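Local structure of GTPase activator-like protein (Chaetomium thermophilum, 5HIU) at residues G34-R39 / E72-A77; V120-L125 / F140-L145; L338-L343 / F386-Q391. The protein probably acts as a GTPase activator in its full-length form, TSC2, of which this chain is the all-helical N-terminal part. All coordinates share one frame; numbering follows the deposited sequence.

Interaction 1. Residues G34-R39 / E72-A77; sequences GHLSER and ENPDNA
Leu36, in the first turn of helix 36-52, spreads its two methyl groups over the start of helix 75-89. CD2 meets the proline ring, with Leu36 CD2 and Pro74 CD 4.4 Å apart, while Leu36 CD1 lies 4.4 Å from Ala77 CB. With CG anti to the backbone N (chi1 -175°) the side chain extends toward helix 75-89, where the fork at CG gives one methyl to each partner. The spacing is loose. Leucine suits it because its fork can address two apolar groups at once; alanine lets the backbones approach, Leu36 CA and Ala77 CA being 7.9 Å apart.

Each helix is preceded by a residue in the N-cap position. At His35 the backbone N donates to Glu38 OE1 (2.8 Å), the half of a capping box that runs from the third helical residue back to the N-cap. The glutamate's negative charge would also suit the positive end of the helix dipole. Pro74 holds that position before the other helix, and its O accepts a first-turn backbone bond from Ala77 N at 2.9 Å.

Further out, Asn73 ND2 is bonded to the carbonyls of Asp67 and His70, which ties down the approach to Pro74. Arg39 forms a salt bridge with Asp67 and donates to Leu31 O, and Met68 touches Leu36 and Arg39, so helices 22-33, 36-52 and 75-89 come together here.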
loop_
_atom_site.group_PDB
_atom_site.type_symbol
_atom_site.label_atom_id
_atom_site.label_comp_id
_atom_site.label_asym_id
_atom_site.label_seq_id
_atom_site.Cartn_x
_atom_site.Cartn_y
_atom_site.Cartn_z
ATOM N N GLY A 34 -5.473 37.322 30.988
ATOM C CA GLY A 34 -6.149 38.350 30.192
ATOM C C GLY A 34 -7.578 37.951 29.880
ATOM O O GLY A 34 -7.952 36.784 30.041
ATOM N N HIS A 35 -8.395 38.913 29.462
ATOM C CA HIS A 35 -9.691 38.584 28.879
ATOM C C HIS A 35 -9.393 37.878 27.564
ATOM O O HIS A 35 -8.352 38.102 26.957
ATOM C CB HIS A 35 -10.531 39.825 28.631
ATOM C CG HIS A 35 -10.775 40.653 29.855
ATOM N ND1 HIS A 35 -11.446 40.170 30.960
ATOM C CD2 HIS A 35 -10.459 41.939 30.139
ATOM C CE1 HIS A 35 -11.522 41.119 31.876
ATOM N NE2 HIS A 35 -10.930 42.202 31.403
ATOM N N LEU A 36 -10.299 37.027 27.109
ATOM C CA LEU A 36 -9.983 36.137 26.005
ATOM C C LEU A 36 -9.288 36.836 24.839
ATOM O O LEU A 36 -8.312 36.323 24.302
ATOM C CB LEU A 36 -11.231 35.414 25.510
ATOM C CG LEU A 36 -10.945 34.366 24.435
ATOM C CD1 LEU A 36 -9.762 33.487 24.823
ATOM C CD2 LEU A 36 -12.163 33.493 24.176
ATOM N N SER A 37 -9.777 38.007 24.449
ATOM C CA SER A 37 -9.175 38.710 23.325
ATOM C C SER A 37 -7.727 39.081 23.644
ATOM O O SER A 37 -6.905 39.224 22.751
ATOM C CB SER A 37 -9.970 39.967 22.958
ATOM O OG SER A 37 -9.636 41.068 23.803
ATOM N N GLU A 38 -7.427 39.267 24.919
ATOM C CA GLU A 38 -6.077 39.622 25.339
ATOM C C GLU A 38 -5.207 38.395 25.223
ATOM O O GLU A 38 -4.061 38.489 24.786
ATOM C CB GLU A 38 -6.060 40.158 26.773
ATOM C CG GLU A 38 -7.034 41.304 26.999
ATOM C CD GLU A 38 -6.879 41.981 28.350
ATOM O OE1 GLU A 38 -6.984 41.291 29.386
ATOM O OE2 GLU A 38 -6.681 43.215 28.371
ATOM N N ARG A 39 -5.775 37.250 25.599
ATOM C CA ARG A 39 -5.081 35.965 25.535
ATOM C C ARG A 39 -4.703 35.632 24.102
ATOM O O ARG A 39 -3.602 35.148 23.846
ATOM C CB ARG A 39 -5.949 34.839 26.104
ATOM C CG ARG A 39 -6.411 35.051 27.548
ATOM C CD ARG A 39 -7.178 33.833 28.024
ATOM N NE ARG A 39 -6.254 32.728 28.254
ATOM C CZ ARG A 39 -6.565 31.434 28.174
ATOM N NH1 ARG A 39 -7.801 31.051 27.852
ATOM N NH2 ARG A 39 -5.627 30.511 28.411
ATOM N N GLU A 72 -14.897 24.463 22.059
ATOM C CA GLU A 72 -15.901 25.453 22.474
ATOM C C GLU A 72 -15.471 26.886 22.132
ATOM O O GLU A 72 -16.320 27.773 21.987
ATOM C CB GLU A 72 -16.200 25.353 23.989
ATOM C CG GLU A 72 -15.348 26.273 24.872
ATOM C CD GLU A 72 -15.564 26.088 26.373
ATOM O OE1 GLU A 72 -15.756 24.941 26.833
ATOM O OE2 GLU A 72 -15.527 27.100 27.107
ATOM N N ASN A 73 -14.160 27.118 22.046
ATOM C CA ASN A 73 -13.634 28.436 21.676
ATOM C C ASN A 73 -13.836 28.750 20.193
ATOM O O ASN A 73 -13.934 27.841 19.373
ATOM C CB ASN A 73 -12.142 28.509 21.946
ATOM C CG ASN A 73 -11.783 28.201 23.379
ATOM O OD1 ASN A 73 -12.129 28.947 24.302
ATOM N ND2 ASN A 73 -11.056 27.102 23.575
ATOM N N PRO A 74 -13.854 30.048 19.844
ATOM C CA PRO A 74 -13.929 30.472 18.454
ATOM C C PRO A 74 -12.625 30.266 17.675
ATOM O O PRO A 74 -11.534 30.289 18.227
ATOM C CB PRO A 74 -14.242 31.966 18.572
ATOM C CG PRO A 74 -13.582 32.357 19.839
ATOM C CD PRO A 74 -13.775 31.196 20.760
ATOM N N ASP A 75 -12.760 30.093 16.375
ATOM C CA ASP A 75 -11.624 29.876 15.503
ATOM C C ASP A 75 -10.381 30.652 15.874
ATOM O O ASP A 75 -9.337 30.048 16.135
ATOM C CB ASP A 75 -12.027 30.208 14.086
ATOM C CG ASP A 75 -12.964 29.176 13.513
ATOM O OD1 ASP A 75 -13.230 28.168 14.216
ATOM O OD2 ASP A 75 -13.425 29.366 12.372
ATOM N N ASN A 76 -10.505 31.976 15.917
ATOM C CA ASN A 76 -9.366 32.869 16.135
ATOM C C ASN A 76 -8.558 32.502 17.356
ATOM O O ASN A 76 -7.345 32.693 17.375
ATOM C CB ASN A 76 -9.826 34.312 16.267
ATOM C CG ASN A 76 -10.650 34.551 17.515
ATOM O OD1 ASN A 76 -11.340 33.656 17.988
ATOM N ND2 ASN A 76 -10.576 35.757 18.060
ATOM N N ALA A 77 -9.226 31.974 18.375
ATOM C CA ALA A 77 -8.556 31.621 19.623
ATOM C C ALA A 77 -7.982 30.215 19.605
ATOM O O ALA A 77 -6.969 29.955 20.246
ATOM C CB ALA A 77 -9.508 31.782 20.809
#

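Interaction 2. Residues V120-L125 / F140-L145; sequences VALEQL and FPLLTL
Within 120-125, Leu122 is the residue that meets 140-145, and it does so with a single methyl group. Its CG stands anti to the backbone N (chi1 -174°), as does that of Leu142 (174°), so the two extended side chains meet tip to tip, Leu122 CD2 lying 3.5 Å from Leu142 CD2, slightly tight for two methyls. The same Leu122 CD2 is 4.3 Å from Leu143 CD2. Leucine, whose methyls sit two bonds beyond CB, suits backbones that stay well apart here, with 10.0 Å between Leu122 CA and Leu143 CA. These are successive helices of an extended helical solenoid, and helix 96-107 closes over the pair: its Phe103 touches Leu122 and Leu142 alike, whereas Leu143 also meets Leu190 and Val194 of helix 179-198. One residue on, Glu123 turns to polar company. Its OE1 bonds to Gln186, and OE2 uses its anti lone pair to accept a rather long bond of 3.3 Å from Gln124 NE2. A full turn beyond Ala121, buried Leu125 touches Leu106 and, in the following loop, Phe135, while its carbonyl oxygen accepts from Arg99.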
loop_
_atom_site.group_PDB
_atom_site.type_symbol
_atom_site.label_atom_id
_atom_site.label_comp_id
_atom_site.label_asym_id
_atom_site.label_seq_id
_atom_site.Cartn_x
_atom_site.Cartn_y
_atom_site.Cartn_z
ATOM N N VAL A 120 0.237 18.595 12.273
ATOM C CA VAL A 120 1.518 19.294 12.302
ATOM C C VAL A 120 2.114 19.240 13.726
ATOM O O VAL A 120 3.308 18.986 13.909
ATOM C CB VAL A 120 1.377 20.751 11.815
ATOM C CG1 VAL A 120 2.631 21.547 12.105
ATOM C CG2 VAL A 120 1.053 20.803 10.326
ATOM N N ALA A 121 1.277 19.450 14.732
ATOM C CA ALA A 121 1.751 19.370 16.093
ATOM C C ALA A 121 2.392 18.032 16.317
ATOM O O ALA A 121 3.539 17.946 16.781
ATOM C CB ALA A 121 0.615 19.562 17.074
ATOM N N LEU A 122 1.668 16.977 15.985
ATOM C CA LEU A 122 2.191 15.654 16.263
ATOM C C LEU A 122 3.493 15.433 15.488
ATOM O O LEU A 122 4.491 14.982 16.037
ATOM C CB LEU A 122 1.164 14.587 15.932
ATOM C CG LEU A 122 1.585 13.171 16.323
ATOM C CD1 LEU A 122 1.948 13.066 17.801
ATOM C CD2 LEU A 122 0.466 12.204 16.009
ATOM N N GLU A 123 3.470 15.795 14.214
ATOM C CA GLU A 123 4.627 15.695 13.362
ATOM C C GLU A 123 5.819 16.401 13.996
ATOM O O GLU A 123 6.911 15.832 14.034
ATOM C CB GLU A 123 4.283 16.281 11.995
ATOM C CG GLU A 123 5.450 16.642 11.101
ATOM C CD GLU A 123 4.977 17.362 9.851
ATOM O OE1 GLU A 123 4.256 16.719 9.071
ATOM O OE2 GLU A 123 5.299 18.565 9.664
ATOM N N GLN A 124 5.607 17.619 14.508
ATOM C CA GLN A 124 6.675 18.385 15.138
ATOM C C GLN A 124 7.053 17.843 16.483
ATOM O O GLN A 124 8.212 17.878 16.838
ATOM C CB GLN A 124 6.289 19.843 15.299
ATOM C CG GLN A 124 6.125 20.567 13.977
ATOM C CD GLN A 124 7.374 20.516 13.102
ATOM O OE1 GLN A 124 8.475 20.880 13.532
ATOM N NE2 GLN A 124 7.199 20.067 11.855
ATOM N N LEU A 125 6.083 17.352 17.243
ATOM C CA LEU A 125 6.367 16.754 18.544
ATOM C C LEU A 125 7.296 15.567 18.367
ATOM O O LEU A 125 8.259 15.396 19.120
ATOM C CB LEU A 125 5.077 16.298 19.236
ATOM C CG LEU A 125 5.218 15.740 20.653
ATOM C CD1 LEU A 125 5.752 16.824 21.571
ATOM C CD2 LEU A 125 3.926 15.156 21.222
ATOM N N PHE A 140 0.581 4.566 17.800
ATOM C CA PHE A 140 0.062 3.794 16.645
ATOM C C PHE A 140 -1.460 3.675 16.585
ATOM O O PHE A 140 -2.058 3.817 15.505
ATOM C CB PHE A 140 0.703 2.399 16.565
ATOM C CG PHE A 140 2.055 2.410 15.927
ATOM C CD1 PHE A 140 2.182 2.414 14.548
ATOM C CD2 PHE A 140 3.195 2.469 16.692
ATOM C CE1 PHE A 140 3.433 2.457 13.952
ATOM C CE2 PHE A 140 4.445 2.514 16.102
ATOM C CZ PHE A 140 4.567 2.508 14.727
ATOM N N PRO A 141 -2.092 3.407 17.734
ATOM C CA PRO A 141 -3.539 3.465 17.776
ATOM C C PRO A 141 -4.093 4.823 17.396
ATOM O O PRO A 141 -5.181 4.900 16.823
ATOM C CB PRO A 141 -3.854 3.167 19.242
ATOM C CG PRO A 141 -2.751 2.258 19.666
ATOM C CD PRO A 141 -1.534 2.790 18.956
ATOM N N LEU A 142 -3.359 5.884 17.731
ATOM C CA LEU A 142 -3.784 7.213 17.380
ATOM C C LEU A 142 -3.711 7.402 15.872
ATOM O O LEU A 142 -4.674 7.903 15.266
ATOM C CB LEU A 142 -2.944 8.267 18.075
ATOM C CG LEU A 142 -3.328 9.659 17.562
ATOM C CD1 LEU A 142 -4.564 10.146 18.283
ATOM C CD2 LEU A 142 -2.176 10.649 17.676
ATOM N N LEU A 143 -2.588 7.007 15.264
ATOM C CA LEU A 143 -2.433 7.134 13.801
ATOM C C LEU A 143 -3.530 6.387 13.068
ATOM O O LEU A 143 -4.101 6.879 12.092
ATOM C CB LEU A 143 -1.095 6.589 13.321
ATOM C CG LEU A 143 0.143 7.304 13.852
ATOM C CD1 LEU A 143 1.377 6.528 13.441
ATOM C CD2 LEU A 143 0.233 8.750 13.399
ATOM N N THR A 144 -3.815 5.184 13.533
ATOM C CA THR A 144 -4.842 4.380 12.914
ATOM C C THR A 144 -6.179 5.078 13.008
ATOM O O THR A 144 -6.971 5.050 12.079
ATOM C CB THR A 144 -4.910 3.004 13.578
ATOM O OG1 THR A 144 -3.656 2.334 13.365
ATOM C CG2 THR A 144 -6.078 2.174 13.012
ATOM N N LEU A 145 -6.433 5.710 14.135
ATOM C CA LEU A 145 -7.678 6.435 14.319
ATOM C C LEU A 145 -7.751 7.567 13.293
ATOM O O LEU A 145 -8.676 7.668 12.493
ATOM C CB LEU A 145 -7.723 6.970 15.739
ATOM C CG LEU A 145 -8.950 7.752 16.195
ATOM C CD1 LEU A 145 -10.239 7.191 15.606
ATOM C CD2 LEU A 145 -8.969 7.754 17.724
#

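Interaction 3. Residues L338-L343 / F386-Q391; sequences LLVGGL and FDVAAQ
Two helices of the C-terminal half of the solenoid, 336-348 and 383-391, are joined here by Val388, which presents its branched side chain to Val340 and Leu343. The second helix follows the first after 352-366, and the backbones come fairly near each other, with Leu343 CA and Val388 CA 7.1 Å apart.

Val388 divides its two methyls between its partners. CG1 stands anti to the backbone N (chi1 176°) and turns to Leu343, where it lies 4.0 Å from Leu343 O and 4.3 Å from Leu343 CB. CG2, anti to the carbonyl carbon instead, faces the preceding turn of helix 336-348, and Val388 CG2 rests 4.3 Å from Val340 CG1. Val340 and Leu343 are three residues apart, hence on neighbouring turns of one helix face, and the valine sits against both. Leu343 contributes the base of its side chain, its CB, together with its carbonyl oxygen; its terminal methyls lie farther from Val388. A short, beta-branched residue suits such a place, since both methyls spring directly from CB and reach their partners without a long arm.

Val388 also touches Ser347, one turn farther along helix 336-348, while Val340 meets Pro384 and Ile385, which extends the same seam in both directions. From the other helix, Phe386 stacks on Phe454 of helix 448-459, and Ala389 meets Phe454 and Leu430, so helix 383-391 is packed between earlier and later helices.

With no hydrogen bond or charge pair between the two segments, the attraction comes from dispersion and the burial of apolar surface, and any selectivity probably rests on the size and placing of the apolar groups.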
loop_
_atom_site.group_PDB
_atom_site.type_symbol
_atom_site.label_atom_id
_atom_site.label_comp_id
_atom_site.label_asym_id
_atom_site.label_seq_id
_atom_site.Cartn_x
_atom_site.Cartn_y
_atom_site.Cartn_z
ATOM N N LEU A 338 1.639 -27.770 -9.320
ATOM C CA LEU A 338 0.688 -26.797 -8.751
ATOM C C LEU A 338 0.351 -25.679 -9.736
ATOM O O LEU A 338 -0.815 -25.432 -10.038
ATOM C CB LEU A 338 1.262 -26.141 -7.483
ATOM C CG LEU A 338 1.145 -26.772 -6.092
ATOM C CD1 LEU A 338 -0.319 -27.062 -5.810
ATOM C CD2 LEU A 338 1.996 -28.026 -5.910
ATOM N N LEU A 339 1.380 -24.998 -10.227
ATOM C CA LEU A 339 1.167 -23.875 -11.124
ATOM C C LEU A 339 0.216 -24.282 -12.215
ATOM O O LEU A 339 -0.793 -23.638 -12.436
ATOM C CB LEU A 339 2.482 -23.388 -11.738
ATOM C CG LEU A 339 2.362 -22.121 -12.589
ATOM C CD1 LEU A 339 1.736 -20.976 -11.802
ATOM C CD2 LEU A 339 3.728 -21.716 -13.123
ATOM N N VAL A 340 0.540 -25.383 -12.871
ATOM C CA VAL A 340 -0.244 -25.888 -13.995
ATOM C C VAL A 340 -1.623 -26.317 -13.520
ATOM O O VAL A 340 -2.614 -26.077 -14.209
ATOM C CB VAL A 340 0.493 -27.041 -14.705
ATOM C CG1 VAL A 340 -0.319 -27.593 -15.866
ATOM C CG2 VAL A 340 1.834 -26.543 -15.221
ATOM N N GLY A 341 -1.681 -26.934 -12.339
ATOM C CA GLY A 341 -2.953 -27.274 -11.712
ATOM C C GLY A 341 -3.818 -26.036 -11.571
ATOM O O GLY A 341 -5.005 -26.044 -11.932
ATOM N N GLY A 342 -3.208 -24.968 -11.054
ATOM C CA GLY A 342 -3.862 -23.668 -10.934
ATOM C C GLY A 342 -4.257 -23.072 -12.274
ATOM O O GLY A 342 -5.358 -22.547 -12.427
ATOM N N LEU A 343 -3.364 -23.157 -13.253
ATOM C CA LEU A 343 -3.591 -22.529 -14.553
ATOM C C LEU A 343 -4.744 -23.159 -15.324
ATOM O O LEU A 343 -5.382 -22.496 -16.151
ATOM C CB LEU A 343 -2.330 -22.608 -15.411
ATOM C CG LEU A 343 -1.103 -21.808 -14.963
ATOM C CD1 LEU A 343 0.167 -22.533 -15.380
ATOM C CD2 LEU A 343 -1.120 -20.388 -15.523
ATOM N N PHE A 386 1.169 -27.689 -22.197
ATOM C CA PHE A 386 0.746 -27.529 -23.583
ATOM C C PHE A 386 -0.771 -27.672 -23.739
ATOM O O PHE A 386 -1.355 -27.081 -24.651
ATOM C CB PHE A 386 1.466 -28.526 -24.493
ATOM C CG PHE A 386 2.858 -28.110 -24.880
ATOM C CD1 PHE A 386 3.123 -26.812 -25.312
ATOM C CD2 PHE A 386 3.903 -29.026 -24.853
ATOM C CE1 PHE A 386 4.403 -26.435 -25.682
ATOM C CE2 PHE A 386 5.183 -28.653 -25.220
ATOM C CZ PHE A 386 5.437 -27.357 -25.637
ATOM N N ASP A 387 -1.402 -28.446 -22.855
ATOM C CA ASP A 387 -2.851 -28.649 -22.925
ATOM C C ASP A 387 -3.577 -27.384 -22.485
ATOM O O ASP A 387 -4.566 -26.994 -23.114
ATOM C CB ASP A 387 -3.296 -29.869 -22.097
ATOM N N VAL A 388 -3.070 -26.735 -21.430
ATOM C CA VAL A 388 -3.570 -25.414 -21.028
ATOM C C VAL A 388 -3.379 -24.427 -22.172
ATOM O O VAL A 388 -4.316 -23.733 -22.577
ATOM C CB VAL A 388 -2.856 -24.840 -19.791
ATOM C CG1 VAL A 388 -3.368 -23.432 -19.506
ATOM C CG2 VAL A 388 -3.064 -25.717 -18.563
ATOM N N ALA A 389 -2.161 -24.371 -22.692
ATOM C CA ALA A 389 -1.845 -23.426 -23.744
ATOM C C ALA A 389 -2.869 -23.486 -24.845
ATOM O O ALA A 389 -3.295 -22.448 -25.339
ATOM C CB ALA A 389 -0.465 -23.693 -24.309
ATOM N N ALA A 390 -3.266 -24.705 -25.214
ATOM C CA ALA A 390 -4.195 -24.931 -26.325
ATOM C C ALA A 390 -5.586 -24.429 -25.987
ATOM O O ALA A 390 -6.239 -23.787 -26.808
ATOM C CB ALA A 390 -4.244 -26.410 -26.682
ATOM N N GLN A 391 -6.027 -24.710 -24.768
ATOM C CA GLN A 391 -7.293 -24.182 -24.278
ATOM C C GLN A 391 -7.393 -22.659 -24.453
ATOM O O GLN A 391 -8.468 -22.154 -24.752
ATOM C CB GLN A 391 -7.492 -24.565 -22.814
ATOM C CG GLN A 391 -8.921 -24.397 -22.332
ATOM C CD GLN A 391 -9.360 -25.504 -21.395
ATOM O OE1 GLN A 391 -8.607 -26.434 -21.119
ATOM N NE2 GLN A 391 -10.592 -25.412 -20.906
#

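In the fold
The three contacts follow one another along the chain without overlap, each joining its own pair of helices: 36-52 with 75-89 in interaction 1, 115-126 with 139-163 in interaction 2, and 336-348 with 383-391 in interaction 3. Interactions 1 and 2 lie on the same side of the chain's centre, their centres 26 Å apart, whereas interaction 3 is on the opposite side, with its centre 50 Å from that of interaction 2 and 72 Å from that of interaction 1. Sequence order thus becomes distance along an elongated, strand-free solenoid within the DUF3384 family region, whose shape probably rests on many local contacts of this kind.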